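Local coordinates for protein succinate dehydrogenase subunit A (Mycolicibacterium smegmatis MC2 51, PDB 6LUM) that probably oxidises succinate to fumarate, passing the electrons through its bound FAD, as the flavoprotein subunit of a succinate dehydrogenase complex, at residues 220-234 against 509-521. Sequence-based numbering, arbitrary orientation.
Sequences TGDGLGIVFRKGLPL and IELGFLLELAEVT. With FAD (flavin-adenine dinucleotide), chain Y.
F513 presses against helix 223-229 where the two backbones come nearest, the CA atoms of G225 and F513 lying 5.4 Å apart. The ring of F513 has the CA of D222 over one face, while its CD1 lies 3.8 Å from the CA of G225. L517 continues the packing: its CD1 meets the carbonyl O of G221 at 3.5 Å, and its CD2 faces L224 CB and L234 CD1. Farther along, a methyl of V520, CG2, sits over one face of the F228 ring, which is brought there by CG anti to the backbone N. F513, L517 and F228 are all buried and make up the close-packed side.

Segment 220-234 belongs to the FAD-binding region and helix 503-527 to the C-terminal region of the fumarate reductase/succinate dehydrogenase flavoprotein family, so the contact joins the two; the axes of helix 223-229 and of 509-521 cross at 71°. Its polar end reaches the cofactor. The adenine amino group N6A of FAD donates to D222 OD2 at 2.9 Å, and the same carboxylate oxygen lies 2.6 Å from E510 OE2, the carboxylate planes standing nearly perpendicular, 86° apart. E510 bends at chi2 (-76°) to bring its carboxylate here, where T220 OG1 lies within hydrogen-bonding reach of both acids. K36 probably offsets their charge, through a salt bridge with E510 and a long, weak ion pair with D222.

By contrast, at the partly exposed margin a salt bridge carries the contact, beside the F513 ring. It joins R229 NE to E516 OE2, whose 2.4 Å separation is too short to be taken literally at this resolution; OE2 lies at the guanidinium edge although the two planar groups are perpendicular. Beyond it, NH1 approaches F513 CE1 obliquely, and K556 offers E516 a second, long and weak ion pair.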
ATOM      1  N   THR D 220     -23.691 -23.183  29.364  1.00 14.22           N
ATOM      2  CA  THR D 220     -24.980 -23.409  29.997  1.00 14.22           C
ATOM      3  C   THR D 220     -26.057 -23.797  28.998  1.00 14.22           C
ATOM      4  O   THR D 220     -27.000 -24.504  29.357  1.00 14.22           O
ATOM      5  CB  THR D 220     -25.410 -22.158  30.753  1.00 14.22           C
ATOM      6  OG1 THR D 220     -25.633 -21.098  29.822  1.00 14.22           O
ATOM      7  CG2 THR D 220     -24.332 -21.741  31.720  1.00 14.22           C
ATOM      8  N   GLY D 221     -25.936 -23.345  27.758  1.00 15.68           N
ATOM      9  CA  GLY D 221     -26.869 -23.688  26.710  1.00 15.68           C
ATOM     10  C   GLY D 221     -27.849 -22.562  26.527  1.00 15.68           C
ATOM     11  O   GLY D 221     -28.854 -22.489  27.233  1.00 15.68           O
ATOM     12  N   ASP D 222     -27.587 -21.692  25.565  1.00 17.19           N
ATOM     13  CA  ASP D 222     -28.331 -20.449  25.503  1.00 17.19           C
ATOM     14  C   ASP D 222     -28.945 -20.258  24.134  1.00 17.19           C
ATOM     15  O   ASP D 222     -30.030 -19.693  24.019  1.00 17.19           O
ATOM     16  CB  ASP D 222     -27.431 -19.277  25.839  1.00 17.19           C
ATOM     17  CG  ASP D 222     -26.880 -19.356  27.237  1.00 17.19           C
ATOM     18  OD1 ASP D 222     -27.500 -20.026  28.085  1.00 17.19           O
ATOM     19  OD2 ASP D 222     -25.815 -18.757  27.490  1.00 17.19           O
ATOM     20  N   GLY D 223     -28.267 -20.703  23.083  1.00 13.24           N
ATOM     21  CA  GLY D 223     -28.936 -20.796  21.802  1.00 13.24           C
ATOM     22  C   GLY D 223     -30.105 -21.751  21.867  1.00 13.24           C
ATOM     23  O   GLY D 223     -31.191 -21.460  21.365  1.00 13.24           O
ATOM     24  N   LEU D 224     -29.906 -22.892  22.520  1.00 13.66           N
ATOM     25  CA  LEU D 224     -30.988 -23.846  22.696  1.00 13.66           C
ATOM     26  C   LEU D 224     -32.107 -23.250  23.534  1.00 13.66           C
ATOM     27  O   LEU D 224     -33.281 -23.390  23.193  1.00 13.66           O
ATOM     28  CB  LEU D 224     -30.459 -25.124  23.340  1.00 13.66           C
ATOM     29  CG  LEU D 224     -29.547 -26.063  22.559  1.00 13.66           C
ATOM     30  CD1 LEU D 224     -28.142 -25.552  22.521  1.00 13.66           C
ATOM     31  CD2 LEU D 224     -29.571 -27.397  23.217  1.00 13.66           C
ATOM     32  N   GLY D 225     -31.766 -22.566  24.623  1.00 14.46           N
ATOM     33  CA  GLY D 225     -32.794 -21.974  25.460  1.00 14.46           C
ATOM     34  C   GLY D 225     -33.563 -20.871  24.759  1.00 14.46           C
ATOM     35  O   GLY D 225     -34.781 -20.770  24.899  1.00 14.46           O
ATOM     36  N   ILE D 226     -32.868 -20.036  23.990  1.00 13.09           N
ATOM     37  CA  ILE D 226     -33.526 -18.976  23.233  1.00 13.09           C
ATOM     38  C   ILE D 226     -34.491 -19.573  22.219  1.00 13.09           C
ATOM     39  O   ILE D 226     -35.683 -19.246  22.193  1.00 13.09           O
ATOM     40  CB  ILE D 226     -32.483 -18.091  22.540  1.00 13.09           C
ATOM     41  CG1 ILE D 226     -31.782 -17.192  23.545  1.00 13.09           C
ATOM     42  CG2 ILE D 226     -33.126 -17.265  21.480  1.00 13.09           C
ATOM     43  CD1 ILE D 226     -30.527 -16.596  23.005  1.00 13.09           C
ATOM     44  N   VAL D 227     -33.981 -20.456  21.360  1.00 14.59           N
ATOM     45  CA  VAL D 227     -34.815 -21.065  20.334  1.00 14.59           C
ATOM     46  C   VAL D 227     -35.959 -21.851  20.953  1.00 14.59           C
ATOM     47  O   VAL D 227     -37.037 -21.952  20.365  1.00 14.59           O
ATOM     48  CB  VAL D 227     -33.928 -21.933  19.427  1.00 14.59           C
ATOM     49  CG1 VAL D 227     -34.744 -22.925  18.648  1.00 14.59           C
ATOM     50  CG2 VAL D 227     -33.138 -21.048  18.495  1.00 14.59           C
ATOM     51  N   PHE D 228     -35.774 -22.382  22.152  1.00 16.57           N
ATOM     52  CA  PHE D 228     -36.838 -23.141  22.787  1.00 16.57           C
ATOM     53  C   PHE D 228     -37.881 -22.240  23.420  1.00 16.57           C
ATOM     54  O   PHE D 228     -39.055 -22.611  23.479  1.00 16.57           O
ATOM     55  CB  PHE D 228     -36.237 -24.068  23.833  1.00 16.57           C
ATOM     56  CG  PHE D 228     -37.200 -25.034  24.408  1.00 16.57           C
ATOM     57  CD1 PHE D 228     -37.761 -26.012  23.628  1.00 16.57           C
ATOM     58  CD2 PHE D 228     -37.530 -24.978  25.738  1.00 16.57           C
ATOM     59  CE1 PHE D 228     -38.639 -26.904  24.164  1.00 16.57           C
ATOM     60  CE2 PHE D 228     -38.413 -25.864  26.273  1.00 16.57           C
ATOM     61  CZ  PHE D 228     -38.967 -26.827  25.489  1.00 16.57           C
ATOM     62  N   ARG D 229     -37.482 -21.067  23.898  1.00 20.29           N
ATOM     63  CA  ARG D 229     -38.442 -20.138  24.472  1.00 20.29           C
ATOM     64  C   ARG D 229     -39.252 -19.424  23.406  1.00 20.29           C
ATOM     65  O   ARG D 229     -40.411 -19.081  23.649  1.00 20.29           O
ATOM     66  CB  ARG D 229     -37.723 -19.113  25.341  1.00 20.29           C
ATOM     67  CG  ARG D 229     -37.374 -19.632  26.705  1.00 20.29           C
ATOM     68  CD  ARG D 229     -36.448 -18.698  27.440  1.00 20.29           C
ATOM     69  NE  ARG D 229     -36.533 -18.893  28.883  1.00 20.29           N
ATOM     70  CZ  ARG D 229     -35.719 -18.326  29.763  1.00 20.29           C
ATOM     71  NH1 ARG D 229     -34.753 -17.527  29.352  1.00 20.29           N
ATOM     72  NH2 ARG D 229     -35.873 -18.556  31.056  1.00 20.29           N
ATOM     73  N   LYS D 230     -38.672 -19.190  22.230  1.00 20.39           N
ATOM     74  CA  LYS D 230     -39.425 -18.541  21.165  1.00 20.39           C
ATOM     75  C   LYS D 230     -40.564 -19.394  20.636  1.00 20.39           C
ATOM     76  O   LYS D 230     -41.373 -18.890  19.855  1.00 20.39           O
ATOM     77  CB  LYS D 230     -38.507 -18.176  20.006  1.00 20.39           C
ATOM     78  CG  LYS D 230     -37.513 -17.101  20.333  1.00 20.39           C
ATOM     79  CD  LYS D 230     -38.189 -15.894  20.935  1.00 20.39           C
ATOM     80  CE  LYS D 230     -39.020 -15.158  19.911  1.00 20.39           C
ATOM     81  NZ  LYS D 230     -39.587 -13.909  20.475  1.00 20.39           N
ATOM     82  N   GLY D 231     -40.655 -20.656  21.030  1.00 18.77           N
ATOM     83  CA  GLY D 231     -41.682 -21.543  20.540  1.00 18.77           C
ATOM     84  C   GLY D 231     -41.214 -22.540  19.506  1.00 18.77           C
ATOM     85  O   GLY D 231     -41.983 -23.434  19.147  1.00 18.77           O
ATOM     86  N   LEU D 232     -39.990 -22.405  19.012  1.00 17.38           N
ATOM     87  CA  LEU D 232     -39.435 -23.362  18.078  1.00 17.38           C
ATOM     88  C   LEU D 232     -39.091 -24.657  18.811  1.00 17.38           C
ATOM     89  O   LEU D 232     -38.997 -24.676  20.037  1.00 17.38           O
ATOM     90  CB  LEU D 232     -38.204 -22.766  17.405  1.00 17.38           C
ATOM     91  CG  LEU D 232     -38.426 -21.362  16.855  1.00 17.38           C
ATOM     92  CD1 LEU D 232     -37.124 -20.689  16.503  1.00 17.38           C
ATOM     93  CD2 LEU D 232     -39.307 -21.440  15.648  1.00 17.38           C
ATOM     94  N   PRO D 233     -38.917 -25.760  18.090  1.00 18.94           N
ATOM     95  CA  PRO D 233     -38.707 -27.052  18.742  1.00 18.94           C
ATOM     96  C   PRO D 233     -37.239 -27.341  19.034  1.00 18.94           C
ATOM     97  O   PRO D 233     -36.330 -26.678  18.535  1.00 18.94           O
ATOM     98  CB  PRO D 233     -39.247 -28.032  17.704  1.00 18.94           C
ATOM     99  CG  PRO D 233     -38.930 -27.398  16.442  1.00 18.94           C
ATOM    100  CD  PRO D 233     -39.080 -25.926  16.638  1.00 18.94           C
ATOM    101  N   LEU D 234     -37.025 -28.363  19.858  1.00 18.44           N
ATOM    102  CA  LEU D 234     -35.694 -28.885  20.134  1.00 18.44           C
ATOM    103  C   LEU D 234     -35.709 -30.386  19.913  1.00 18.44           C
ATOM    104  O   LEU D 234     -36.651 -31.065  20.316  1.00 18.44           O
ATOM    105  CB  LEU D 234     -35.245 -28.581  21.559  1.00 18.44           C
ATOM    106  CG  LEU D 234     -34.674 -27.199  21.848  1.00 18.44           C
ATOM    107  CD1 LEU D 234     -34.014 -27.212  23.183  1.00 18.44           C
ATOM    108  CD2 LEU D 234     -33.697 -26.800  20.795  1.00 18.44           C
ATOM    109  N   ILE D 509     -29.514 -15.419  35.163  1.00 18.12           N
ATOM    110  CA  ILE D 509     -30.140 -15.566  33.853  1.00 18.12           C
ATOM    111  C   ILE D 509     -29.772 -16.906  33.225  1.00 18.12           C
ATOM    112  O   ILE D 509     -30.621 -17.576  32.632  1.00 18.12           O
ATOM    113  CB  ILE D 509     -29.755 -14.386  32.951  1.00 18.12           C
ATOM    114  CG1 ILE D 509     -30.518 -13.135  33.368  1.00 18.12           C
ATOM    115  CG2 ILE D 509     -30.057 -14.701  31.528  1.00 18.12           C
ATOM    116  CD1 ILE D 509     -30.249 -11.959  32.493  1.00 18.12           C
ATOM    117  N   GLU D 510     -28.513 -17.332  33.366  1.00 17.73           N
ATOM    118  CA  GLU D 510     -28.102 -18.619  32.808  1.00 17.73           C
ATOM    119  C   GLU D 510     -28.701 -19.791  33.571  1.00 17.73           C
ATOM    120  O   GLU D 510     -28.950 -20.848  32.983  1.00 17.73           O
ATOM    121  CB  GLU D 510     -26.584 -18.747  32.797  1.00 17.73           C
ATOM    122  CG  GLU D 510     -25.835 -17.575  32.203  1.00 17.73           C
ATOM    123  CD  GLU D 510     -25.880 -17.523  30.698  1.00 17.73           C
ATOM    124  OE1 GLU D 510     -26.418 -16.540  30.147  1.00 17.73           O
ATOM    125  OE2 GLU D 510     -25.356 -18.455  30.060  1.00 17.73           O
ATOM    126  N   LEU D 511     -28.910 -19.644  34.875  1.00 14.23           N
ATOM    127  CA  LEU D 511     -29.608 -20.692  35.606  1.00 14.23           C
ATOM    128  C   LEU D 511     -31.010 -20.910  35.056  1.00 14.23           C
ATOM    129  O   LEU D 511     -31.516 -22.038  35.062  1.00 14.23           O
ATOM    130  CB  LEU D 511     -29.657 -20.345  37.089  1.00 14.23           C
ATOM    131  CG  LEU D 511     -30.457 -21.279  37.976  1.00 14.23           C
ATOM    132  CD1 LEU D 511     -29.920 -22.672  37.860  1.00 14.23           C
ATOM    133  CD2 LEU D 511     -30.403 -20.803  39.393  1.00 14.23           C
ATOM    134  N   GLY D 512     -31.652 -19.847  34.576  1.00 15.34           N
ATOM    135  CA  GLY D 512     -32.947 -20.032  33.924  1.00 15.34           C
ATOM    136  C   GLY D 512     -32.887 -21.003  32.756  1.00 15.34           C
ATOM    137  O   GLY D 512     -33.688 -21.947  32.661  1.00 15.34           O
ATOM    138  N   PHE D 513     -31.936 -20.783  31.847  1.00 16.70           N
ATOM    139  CA  PHE D 513     -31.736 -21.685  30.718  1.00 16.70           C
ATOM    140  C   PHE D 513     -31.425 -23.099  31.179  1.00 16.70           C
ATOM    141  O   PHE D 513     -31.912 -24.072  30.593  1.00 16.70           O
ATOM    142  CB  PHE D 513     -30.601 -21.178  29.840  1.00 16.70           C
ATOM    143  CG  PHE D 513     -30.880 -19.871  29.182  1.00 16.70           C
ATOM    144  CD1 PHE D 513     -32.019 -19.686  28.438  1.00 16.70           C
ATOM    145  CD2 PHE D 513     -29.993 -18.825  29.296  1.00 16.70           C
ATOM    146  CE1 PHE D 513     -32.267 -18.485  27.825  1.00 16.70           C
ATOM    147  CE2 PHE D 513     -30.242 -17.625  28.686  1.00 16.70           C
ATOM    148  CZ  PHE D 513     -31.380 -17.455  27.952  1.00 16.70           C
ATOM    149  N   LEU D 514     -30.578 -23.235  32.200  1.00 11.77           N
ATOM    150  CA  LEU D 514     -30.252 -24.566  32.699  1.00 11.77           C
ATOM    151  C   LEU D 514     -31.501 -25.304  33.144  1.00 11.77           C
ATOM    152  O   LEU D 514     -31.649 -26.499  32.876  1.00 11.77           O
ATOM    153  CB  LEU D 514     -29.259 -24.478  33.851  1.00 11.77           C
ATOM    154  CG  LEU D 514     -27.812 -24.157  33.509  1.00 11.77           C
ATOM    155  CD1 LEU D 514     -26.937 -24.362  34.710  1.00 11.77           C
ATOM    156  CD2 LEU D 514     -27.370 -25.029  32.381  1.00 11.77           C
ATOM    157  N   LEU D 515     -32.420 -24.612  33.815  1.00 13.77           N
ATOM    158  CA  LEU D 515     -33.629 -25.284  34.283  1.00 13.77           C
ATOM    159  C   LEU D 515     -34.517 -25.715  33.122  1.00 13.77           C
ATOM    160  O   LEU D 515     -35.043 -26.841  33.115  1.00 13.77           O
ATOM    161  CB  LEU D 515     -34.400 -24.379  35.234  1.00 13.77           C
ATOM    162  CG  LEU D 515     -33.818 -24.199  36.629  1.00 13.77           C
ATOM    163  CD1 LEU D 515     -34.429 -22.991  37.250  1.00 13.77           C
ATOM    164  CD2 LEU D 515     -34.082 -25.410  37.475  1.00 13.77           C
ATOM    165  N   GLU D 516     -34.686 -24.842  32.123  1.00 20.22           N
ATOM    166  CA  GLU D 516     -35.486 -25.228  30.957  1.00 20.22           C
ATOM    167  C   GLU D 516     -34.918 -26.461  30.269  1.00 20.22           C
ATOM    168  O   GLU D 516     -35.643 -27.430  29.999  1.00 20.22           O
ATOM    169  CB  GLU D 516     -35.575 -24.090  29.954  1.00 20.22           C
ATOM    170  CG  GLU D 516     -36.461 -22.970  30.367  1.00 20.22           C
ATOM    171  CD  GLU D 516     -36.617 -21.966  29.264  1.00 20.22           C
ATOM    172  OE1 GLU D 516     -35.938 -22.128  28.229  1.00 20.22           O
ATOM    173  OE2 GLU D 516     -37.414 -21.021  29.426  1.00 20.22           O
ATOM    174  N   LEU D 517     -33.624 -26.432  29.958  1.00 15.12           N
ATOM    175  CA  LEU D 517     -33.016 -27.548  29.247  1.00 15.12           C
ATOM    176  C   LEU D 517     -33.035 -28.819  30.076  1.00 15.12           C
ATOM    177  O   LEU D 517     -33.173 -29.915  29.525  1.00 15.12           O
ATOM    178  CB  LEU D 517     -31.592 -27.198  28.847  1.00 15.12           C
ATOM    179  CG  LEU D 517     -31.506 -25.963  27.967  1.00 15.12           C
ATOM    180  CD1 LEU D 517     -30.082 -25.701  27.573  1.00 15.12           C
ATOM    181  CD2 LEU D 517     -32.368 -26.150  26.752  1.00 15.12           C
ATOM    182  N   ALA D 518     -32.913 -28.703  31.394  1.00 14.49           N
ATOM    183  CA  ALA D 518     -32.998 -29.889  32.227  1.00 14.49           C
ATOM    184  C   ALA D 518     -34.363 -30.542  32.109  1.00 14.49           C
ATOM    185  O   ALA D 518     -34.464 -31.769  31.989  1.00 14.49           O
ATOM    186  CB  ALA D 518     -32.696 -29.527  33.672  1.00 14.49           C
ATOM    187  N   GLU D 519     -35.430 -29.746  32.134  1.00 20.99           N
ATOM    188  CA  GLU D 519     -36.747 -30.366  32.018  1.00 20.99           C
ATOM    189  C   GLU D 519     -36.959 -30.971  30.640  1.00 20.99           C
ATOM    190  O   GLU D 519     -37.584 -32.029  30.520  1.00 20.99           O
ATOM    191  CB  GLU D 519     -37.856 -29.373  32.325  1.00 20.99           C
ATOM    192  CG  GLU D 519     -39.102 -30.065  32.833  1.00 20.99           C
ATOM    193  CD  GLU D 519     -40.312 -29.156  32.875  1.00 20.99           C
ATOM    194  OE1 GLU D 519     -41.420 -29.622  32.535  1.00 20.99           O
ATOM    195  OE2 GLU D 519     -40.161 -27.976  33.250  1.00 20.99           O
ATOM    196  N   VAL D 520     -36.456 -30.319  29.589  1.00 16.42           N
ATOM    197  CA  VAL D 520     -36.559 -30.897  28.246  1.00 16.42           C
ATOM    198  C   VAL D 520     -35.889 -32.261  28.200  1.00 16.42           C
ATOM    199  O   VAL D 520     -36.456 -33.239  27.695  1.00 16.42           O
ATOM    200  CB  VAL D 520     -35.944 -29.960  27.199  1.00 16.42           C
ATOM    201  CG1 VAL D 520     -36.057 -30.574  25.844  1.00 16.42           C
ATOM    202  CG2 VAL D 520     -36.629 -28.654  27.227  1.00 16.42           C
ATOM    203  N   THR D 521     -34.660 -32.341  28.711  1.00 15.93           N
ATOM    204  CA  THR D 521     -33.936 -33.604  28.717  1.00 15.93           C
ATOM    205  C   THR D 521     -34.701 -34.672  29.475  1.00 15.93           C
ATOM    206  O   THR D 521     -34.817 -35.810  29.014  1.00 15.93           O
ATOM    207  CB  THR D 521     -32.555 -33.414  29.329  1.00 15.93           C
ATOM    208  OG1 THR D 521     -31.779 -32.554  28.495  1.00 15.93           O
ATOM    209  CG2 THR D 521     -31.856 -34.735  29.457  1.00 15.93           C
TER
HETATM  210  PA  FAD Y 700     -18.126 -23.747  21.335  1.00 47.92           P
HETATM  211  O1A FAD Y 700     -16.709 -23.779  20.816  1.00 60.35           O
HETATM  212  O2A FAD Y 700     -18.600 -24.809  22.298  1.00 49.78           O
HETATM  213  O5B FAD Y 700     -18.382 -22.308  22.009  1.00 56.78           O
HETATM  214  C5B FAD Y 700     -19.584 -21.586  21.748  1.00 44.11           C
HETATM  215  C4B FAD Y 700     -19.245 -20.139  21.417  1.00 52.81           C
HETATM  216  O4B FAD Y 700     -20.447 -19.389  21.226  1.00 51.81           O
HETATM  217  C3B FAD Y 700     -18.459 -19.485  22.544  1.00 50.05           C
HETATM  218  O3B FAD Y 700     -17.138 -19.163  22.088  1.00 55.52           O
HETATM  219  C2B FAD Y 700     -19.256 -18.255  22.957  1.00 47.82           C
HETATM  220  O2B FAD Y 700     -18.515 -17.037  22.812  1.00 66.09           O
HETATM  221  C1B FAD Y 700     -20.480 -18.221  22.053  1.00 53.66           C
HETATM  222  N9A FAD Y 700     -21.714 -18.217  22.877  1.00 52.69           N
HETATM  223  C8A FAD Y 700     -22.213 -19.270  23.553  1.00 42.11           C
HETATM  224  N7A FAD Y 700     -23.354 -18.934  24.207  1.00 48.96           N
HETATM  225  C5A FAD Y 700     -23.601 -17.636  23.952  1.00 47.12           C
HETATM  226  C6A FAD Y 700     -24.641 -16.651  24.330  1.00 47.41           C
HETATM  227  N6A FAD Y 700     -25.675 -16.997  25.134  1.00 50.65           N
HETATM  228  N1A FAD Y 700     -24.524 -15.395  23.844  1.00 47.33           N
HETATM  229  C2A FAD Y 700     -23.502 -15.038  23.045  1.00 51.28           C
HETATM  230  N3A FAD Y 700     -22.523 -15.878  22.663  1.00 51.84           N
HETATM  231  C4A FAD Y 700     -22.516 -17.169  23.075  1.00 48.04           C
HETATM  232  N1  FAD Y 700     -14.622 -32.823  19.764  1.00 62.94           N
HETATM  233  C2  FAD Y 700     -13.816 -33.503  18.910  1.00 63.04           C
HETATM  234  O2  FAD Y 700     -14.213 -33.700  17.741  1.00 56.25           O
HETATM  235  N3  FAD Y 700     -12.608 -33.973  19.269  1.00 65.67           N
HETATM  236  C4  FAD Y 700     -12.112 -33.802  20.500  1.00 65.21           C
HETATM  237  O4  FAD Y 700     -10.985 -34.251  20.804  1.00 66.69           O
HETATM  238  C4X FAD Y 700     -12.930 -33.070  21.496  1.00 60.33           C
HETATM  239  N5  FAD Y 700     -12.502 -32.855  22.760  1.00 60.90           N
HETATM  240  C5X FAD Y 700     -13.273 -32.183  23.647  1.00 55.02           C
HETATM  241  C6  FAD Y 700     -12.811 -31.975  24.942  1.00 53.65           C
HETATM  242  C7  FAD Y 700     -13.597 -31.284  25.858  1.00 50.56           C
HETATM  243  C7M FAD Y 700     -13.094 -31.061  27.261  1.00 49.65           C
HETATM  244  C8  FAD Y 700     -14.931 -30.767  25.457  1.00 47.62           C
HETATM  245  C8M FAD Y 700     -15.779 -30.020  26.452  1.00 42.14           C
HETATM  246  C9  FAD Y 700     -15.397 -30.974  24.164  1.00 49.32           C
HETATM  247  C9A FAD Y 700     -14.612 -31.663  23.247  1.00 54.45           C
HETATM  248  N10 FAD Y 700     -15.076 -31.875  21.933  1.00 55.67           N
HETATM  249  C10 FAD Y 700     -14.250 -32.579  21.038  1.00 57.06           C
HETATM  250  C1' FAD Y 700     -16.388 -31.377  21.511  1.00 52.27           C
HETATM  251  C2' FAD Y 700     -16.207 -30.324  20.424  1.00 57.37           C
HETATM  252  O2' FAD Y 700     -15.147 -29.434  20.793  1.00 60.89           O
HETATM  253  C3' FAD Y 700     -17.489 -29.528  20.216  1.00 54.68           C
HETATM  254  O3' FAD Y 700     -18.378 -30.268  19.370  1.00 59.71           O
HETATM  255  C4' FAD Y 700     -17.193 -28.174  19.581  1.00 52.15           C
HETATM  256  O4' FAD Y 700     -16.064 -27.581  20.232  1.00 56.02           O
HETATM  257  C5' FAD Y 700     -18.393 -27.241  19.696  1.00 53.37           C
HETATM  258  O5' FAD Y 700     -17.964 -25.891  19.527  1.00 50.83           O
HETATM  259  P   FAD Y 700     -18.948 -24.794  18.877  1.00 52.77           P
HETATM  260  O1P FAD Y 700     -18.214 -24.114  17.746  1.00 55.36           O
HETATM  261  O2P FAD Y 700     -20.284 -25.448  18.623  1.00 55.97           O
HETATM  262  O3P FAD Y 700     -19.125 -23.730  20.073  1.00 53.35           O